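Local coordinates for protein nucleoporin nup120 (Schizosaccharomyces pombe, PDB 4GQ2) that serves as a structural component of the nuclear pore complex, whose nucleoporins can also dock nuclear transport factors, at residues A[57-69]-A[113-127]. Numbering follows the deposited sequence.
Sequences AYDAGVYTSNKSK and KDGVAFSFSEHSDTT
Y58 and D59 meet the K113-D114 corner where two neighbouring blades of the Nup120 beta-propeller face each other. Strand 59-64 is the edge of one sheet and strand 115-121 the edge of the next. They run nearly parallel (11°) with axes 8.1 Å apart, and the contact between them is made mainly by side chains. Y58 O touches K113 CD, and the Y58 hydroxyl is hydrogen-bonded to V111 O. D59 OD2 accepts a hydrogen bond from D114 N (2.9 Å), on the anti side of the carboxylate and 34° out of its plane. D59 OD1 and K113 NZ form a long salt bridge (3.6 Å), and NZ makes another, also long, to D114 OD1, probably easing the repulsion between the aspartates. Y63, with CG anti to the backbone N (chi1 176°), runs alongside F118 in the opposite direction, and F118 CB sits over the Y63 ring, 3.4 Å from its centroid. Y63 CB in turn rests near the rim of the F118 ring. The ring centroids are 5.1 Å apart, leaving little face-to-face overlap. W76, from the sheet of strand 59-64, also meets the F118 ring. With an alanine in place of Y63, F118 CB would lose the ring face it sits on, and a gap would probably open between the strands. S65 CB packs over the F120 face, 3.9 Å from its centroid. S65 OG makes a weak hydrogen bond with T127 OG1. Within the type I turn S65-S68, K67 lays CG and CD against E122 OE2. S68 CB touches F120 CZ at 3.7 Å.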
loop_
_atom_site.group_PDB
_atom_site.type_symbol
_atom_site.label_atom_id
_atom_site.label_comp_id
_atom_site.label_asym_id
_atom_site.label_seq_id
_atom_site.Cartn_x
_atom_site.Cartn_y
_atom_site.Cartn_z
ATOM N N ALA A 57 23.444 4.342 -11.777
ATOM C CA ALA A 57 24.805 4.494 -11.282
ATOM C C ALA A 57 25.754 3.587 -12.061
ATOM O O ALA A 57 25.347 2.520 -12.527
ATOM C CB ALA A 57 24.866 4.184 -9.781
ATOM N N TYR A 58 27.005 4.022 -12.221
ATOM C CA TYR A 58 28.032 3.183 -12.857
ATOM C C TYR A 58 29.056 2.665 -11.845
ATOM O O TYR A 58 29.938 1.870 -12.189
ATOM C CB TYR A 58 28.715 3.895 -14.036
ATOM C CG TYR A 58 29.295 5.252 -13.712
ATOM C CD1 TYR A 58 30.576 5.379 -13.181
ATOM C CD2 TYR A 58 28.566 6.410 -13.951
ATOM C CE1 TYR A 58 31.110 6.627 -12.888
ATOM C CE2 TYR A 58 29.090 7.661 -13.666
ATOM C CZ TYR A 58 30.359 7.764 -13.136
ATOM O OH TYR A 58 30.865 9.010 -12.852
ATOM N N ASP A 59 28.932 3.127 -10.601
ATOM C CA ASP A 59 29.680 2.566 -9.478
ATOM C C ASP A 59 28.931 2.835 -8.179
ATOM O O ASP A 59 28.164 3.790 -8.092
ATOM C CB ASP A 59 31.098 3.139 -9.414
ATOM C CG ASP A 59 32.041 2.270 -8.601
ATOM O OD1 ASP A 59 31.681 1.113 -8.299
ATOM O OD2 ASP A 59 33.146 2.742 -8.263
ATOM N N ALA A 60 29.154 1.994 -7.172
ATOM C CA ALA A 60 28.425 2.085 -5.906
ATOM C C ALA A 60 29.050 1.190 -4.856
ATOM O O ALA A 60 29.735 0.219 -5.185
ATOM C CB ALA A 60 26.957 1.702 -6.101
ATOM N N GLY A 61 28.794 1.522 -3.592
ATOM C CA GLY A 61 29.227 0.710 -2.468
ATOM C C GLY A 61 28.605 1.199 -1.177
ATOM O O GLY A 61 27.956 2.244 -1.152
ATOM N N VAL A 62 28.777 0.429 -0.105
ATOM C CA VAL A 62 28.363 0.897 1.210
ATOM C C VAL A 62 29.529 0.786 2.187
ATOM O O VAL A 62 30.238 -0.219 2.218
ATOM C CB VAL A 62 27.039 0.255 1.768
ATOM C CG1 VAL A 62 26.100 -0.215 0.662
ATOM C CG2 VAL A 62 27.310 -0.863 2.757
ATOM N N TYR A 63 29.717 1.848 2.959
ATOM C CA TYR A 63 30.785 1.953 3.934
ATOM C C TYR A 63 30.206 1.989 5.338
ATOM O O TYR A 63 29.235 2.705 5.602
ATOM C CB TYR A 63 31.597 3.227 3.679
ATOM C CG TYR A 63 32.673 3.480 4.700
ATOM C CD1 TYR A 63 33.865 2.756 4.673
ATOM C CD2 TYR A 63 32.502 4.440 5.703
ATOM C CE1 TYR A 63 34.860 2.980 5.611
ATOM C CE2 TYR A 63 33.490 4.674 6.645
ATOM C CZ TYR A 63 34.666 3.940 6.596
ATOM O OH TYR A 63 35.658 4.159 7.523
ATOM N N THR A 64 30.817 1.234 6.242
ATOM C CA THR A 64 30.386 1.230 7.635
ATOM C C THR A 64 31.446 1.836 8.569
ATOM O O THR A 64 32.597 1.394 8.584
ATOM C CB THR A 64 29.930 -0.180 8.091
ATOM O OG1 THR A 64 29.542 -0.143 9.470
ATOM C CG2 THR A 64 31.034 -1.225 7.882
ATOM N N SER A 65 31.044 2.868 9.315
ATOM C CA SER A 65 31.899 3.519 10.315
ATOM C C SER A 65 31.826 2.717 11.611
ATOM O O SER A 65 31.194 3.135 12.588
ATOM C CB SER A 65 31.445 4.962 10.569
ATOM O OG SER A 65 31.251 5.682 9.365
ATOM N N ASN A 66 32.499 1.568 11.608
ATOM C CA ASN A 66 32.284 0.502 12.594
ATOM C C ASN A 66 32.585 0.806 14.070
ATOM O O ASN A 66 32.303 -0.024 14.937
ATOM C CB ASN A 66 32.999 -0.790 12.155
ATOM C CG ASN A 66 34.436 -0.553 11.715
ATOM O OD1 ASN A 66 34.716 0.324 10.895
ATOM N ND2 ASN A 66 35.354 -1.352 12.248
ATOM N N LYS A 67 33.126 1.988 14.360
ATOM C CA LYS A 67 33.559 2.299 15.725
ATOM C C LYS A 67 32.710 3.354 16.458
ATOM O O LYS A 67 32.873 3.544 17.666
ATOM C CB LYS A 67 35.048 2.678 15.742
ATOM C CG LYS A 67 35.904 1.836 16.685
ATOM C CD LYS A 67 35.684 2.187 18.151
ATOM C CE LYS A 67 36.229 1.107 19.068
ATOM N NZ LYS A 67 35.924 1.402 20.495
ATOM N N SER A 68 31.805 4.023 15.743
ATOM C CA SER A 68 30.924 5.037 16.355
ATOM C C SER A 68 29.878 4.426 17.309
ATOM O O SER A 68 29.912 3.220 17.581
ATOM C CB SER A 68 30.271 5.935 15.288
ATOM O OG SER A 68 29.758 5.188 14.197
ATOM N N LYS A 69 28.964 5.256 17.817
ATOM C CA LYS A 69 27.999 4.819 18.841
ATOM C C LYS A 69 26.524 5.006 18.430
ATOM O O LYS A 69 25.883 5.969 18.859
ATOM C CB LYS A 69 28.253 5.546 20.173
ATOM C CG LYS A 69 29.679 6.027 20.405
ATOM C CD LYS A 69 29.728 7.047 21.532
ATOM C CE LYS A 69 30.771 8.121 21.268
ATOM N NZ LYS A 69 32.156 7.577 21.254
ATOM N N LYS A 113 35.139 5.921 -11.866
ATOM C CA LYS A 113 34.908 4.583 -11.361
ATOM C C LYS A 113 36.046 4.228 -10.400
ATOM O O LYS A 113 37.215 4.545 -10.658
ATOM C CB LYS A 113 34.839 3.613 -12.547
ATOM C CG LYS A 113 34.820 2.137 -12.194
ATOM C CD LYS A 113 33.410 1.577 -12.105
ATOM C CE LYS A 113 33.422 0.053 -12.046
ATOM N NZ LYS A 113 33.859 -0.459 -10.715
ATOM N N ASP A 114 35.698 3.609 -9.275
ATOM C CA ASP A 114 36.663 3.319 -8.207
ATOM C C ASP A 114 37.250 4.606 -7.635
ATOM O O ASP A 114 38.303 4.584 -6.995
ATOM C CB ASP A 114 37.783 2.399 -8.709
ATOM C CG ASP A 114 37.251 1.157 -9.379
ATOM O OD1 ASP A 114 36.772 0.258 -8.668
ATOM O OD2 ASP A 114 37.308 1.078 -10.619
ATOM N N GLY A 115 36.553 5.720 -7.868
ATOM C CA GLY A 115 37.016 7.035 -7.449
ATOM C C GLY A 115 36.400 7.581 -6.174
ATOM O O GLY A 115 36.457 8.784 -5.935
ATOM N N VAL A 116 35.825 6.702 -5.351
ATOM C CA VAL A 116 35.235 7.107 -4.076
ATOM C C VAL A 116 35.801 6.229 -2.960
ATOM O O VAL A 116 35.751 5.006 -3.039
ATOM C CB VAL A 116 33.686 7.007 -4.092
ATOM C CG1 VAL A 116 33.100 7.485 -2.772
ATOM C CG2 VAL A 116 33.086 7.806 -5.244
ATOM N N ALA A 117 36.339 6.862 -1.925
ATOM C CA ALA A 117 36.935 6.146 -0.812
ATOM C C ALA A 117 36.542 6.820 0.492
ATOM O O ALA A 117 36.461 8.046 0.569
ATOM C CB ALA A 117 38.450 6.103 -0.961
ATOM N N PHE A 118 36.306 6.009 1.513
ATOM C CA PHE A 118 35.819 6.494 2.796
ATOM C C PHE A 118 36.829 6.268 3.914
ATOM O O PHE A 118 37.621 5.321 3.874
ATOM C CB PHE A 118 34.525 5.769 3.156
ATOM C CG PHE A 118 33.301 6.307 2.470
ATOM C CD1 PHE A 118 33.085 6.086 1.116
ATOM C CD2 PHE A 118 32.339 7.006 3.196
ATOM C CE1 PHE A 118 31.947 6.576 0.494
ATOM C CE2 PHE A 118 31.195 7.494 2.578
ATOM C CZ PHE A 118 31.002 7.280 1.224
ATOM N N SER A 119 36.787 7.139 4.916
ATOM C CA SER A 119 37.548 6.952 6.148
ATOM C C SER A 119 36.826 7.613 7.320
ATOM O O SER A 119 36.072 8.571 7.135
ATOM C CB SER A 119 38.963 7.514 6.008
ATOM O OG SER A 119 39.797 7.030 7.048
ATOM N N PHE A 120 37.066 7.101 8.524
ATOM C CA PHE A 120 36.384 7.583 9.720
ATOM C C PHE A 120 37.362 7.960 10.832
ATOM O O PHE A 120 38.249 7.177 11.173
ATOM C CB PHE A 120 35.395 6.522 10.213
ATOM C CG PHE A 120 34.587 6.948 11.406
ATOM C CD1 PHE A 120 33.521 7.833 11.264
ATOM C CD2 PHE A 120 34.887 6.458 12.673
ATOM C CE1 PHE A 120 32.773 8.221 12.365
ATOM C CE2 PHE A 120 34.145 6.845 13.778
ATOM C CZ PHE A 120 33.087 7.727 13.623
ATOM N N SER A 121 37.179 9.161 11.385
ATOM C CA SER A 121 37.980 9.670 12.506
ATOM C C SER A 121 37.291 9.412 13.839
ATOM O O SER A 121 36.115 9.753 14.014
ATOM C CB SER A 121 38.221 11.177 12.360
ATOM O OG SER A 121 37.027 11.914 12.583
ATOM N N GLU A 122 38.031 8.830 14.781
ATOM C CA GLU A 122 37.502 8.562 16.117
ATOM C C GLU A 122 37.161 9.859 16.851
ATOM O O GLU A 122 36.001 10.083 17.209
ATOM C CB GLU A 122 38.464 7.693 16.930
ATOM C CG GLU A 122 38.555 6.256 16.433
ATOM C CD GLU A 122 38.750 5.247 17.550
ATOM O OE1 GLU A 122 39.248 5.626 18.632
ATOM O OE2 GLU A 122 38.401 4.065 17.346
ATOM N N HIS A 123 38.166 10.710 17.060
ATOM C CA HIS A 123 37.940 12.059 17.577
ATOM C C HIS A 123 37.164 12.848 16.557
ATOM O O HIS A 123 37.327 12.643 15.351
ATOM C CB HIS A 123 39.267 12.738 17.918
ATOM C CG HIS A 123 39.116 14.122 18.516
ATOM N ND1 HIS A 123 39.674 15.215 17.961
ATOM C CD2 HIS A 123 38.435 14.562 19.653
ATOM C CE1 HIS A 123 39.374 16.298 18.703
ATOM N NE2 HIS A 123 38.614 15.897 19.737
ATOM N N SER A 124 36.295 13.736 17.041
ATOM C CA SER A 124 35.381 14.551 16.214
ATOM C C SER A 124 34.263 13.761 15.513
ATOM O O SER A 124 33.401 14.354 14.859
ATOM C CB SER A 124 36.138 15.451 15.223
ATOM O OG SER A 124 36.674 14.702 14.147
ATOM N N ASP A 125 34.287 12.434 15.658
ATOM C CA ASP A 125 33.202 11.546 15.213
ATOM C C ASP A 125 32.637 11.911 13.830
ATOM O O ASP A 125 31.424 12.064 13.661
ATOM C CB ASP A 125 32.082 11.519 16.267
ATOM C CG ASP A 125 31.273 10.232 16.236
ATOM O OD1 ASP A 125 31.794 9.186 16.681
ATOM O OD2 ASP A 125 30.110 10.268 15.784
ATOM N N THR A 126 33.528 12.051 12.850
ATOM C CA THR A 126 33.141 12.458 11.496
ATOM C C THR A 126 33.646 11.497 10.415
ATOM O O THR A 126 34.730 10.918 10.534
ATOM C CB THR A 126 33.562 13.917 11.175
ATOM O OG1 THR A 126 33.539 14.128 9.757
ATOM C CG2 THR A 126 34.958 14.226 11.691
ATOM N N THR A 127 32.838 11.331 9.371
ATOM C CA THR A 127 33.180 10.477 8.240
ATOM C C THR A 127 33.713 11.328 7.088
ATOM O O THR A 127 33.195 12.411 6.808
ATOM C CB THR A 127 31.965 9.637 7.771
ATOM O OG1 THR A 127 31.436 8.892 8.875
ATOM C CG2 THR A 127 32.362 8.653 6.680
#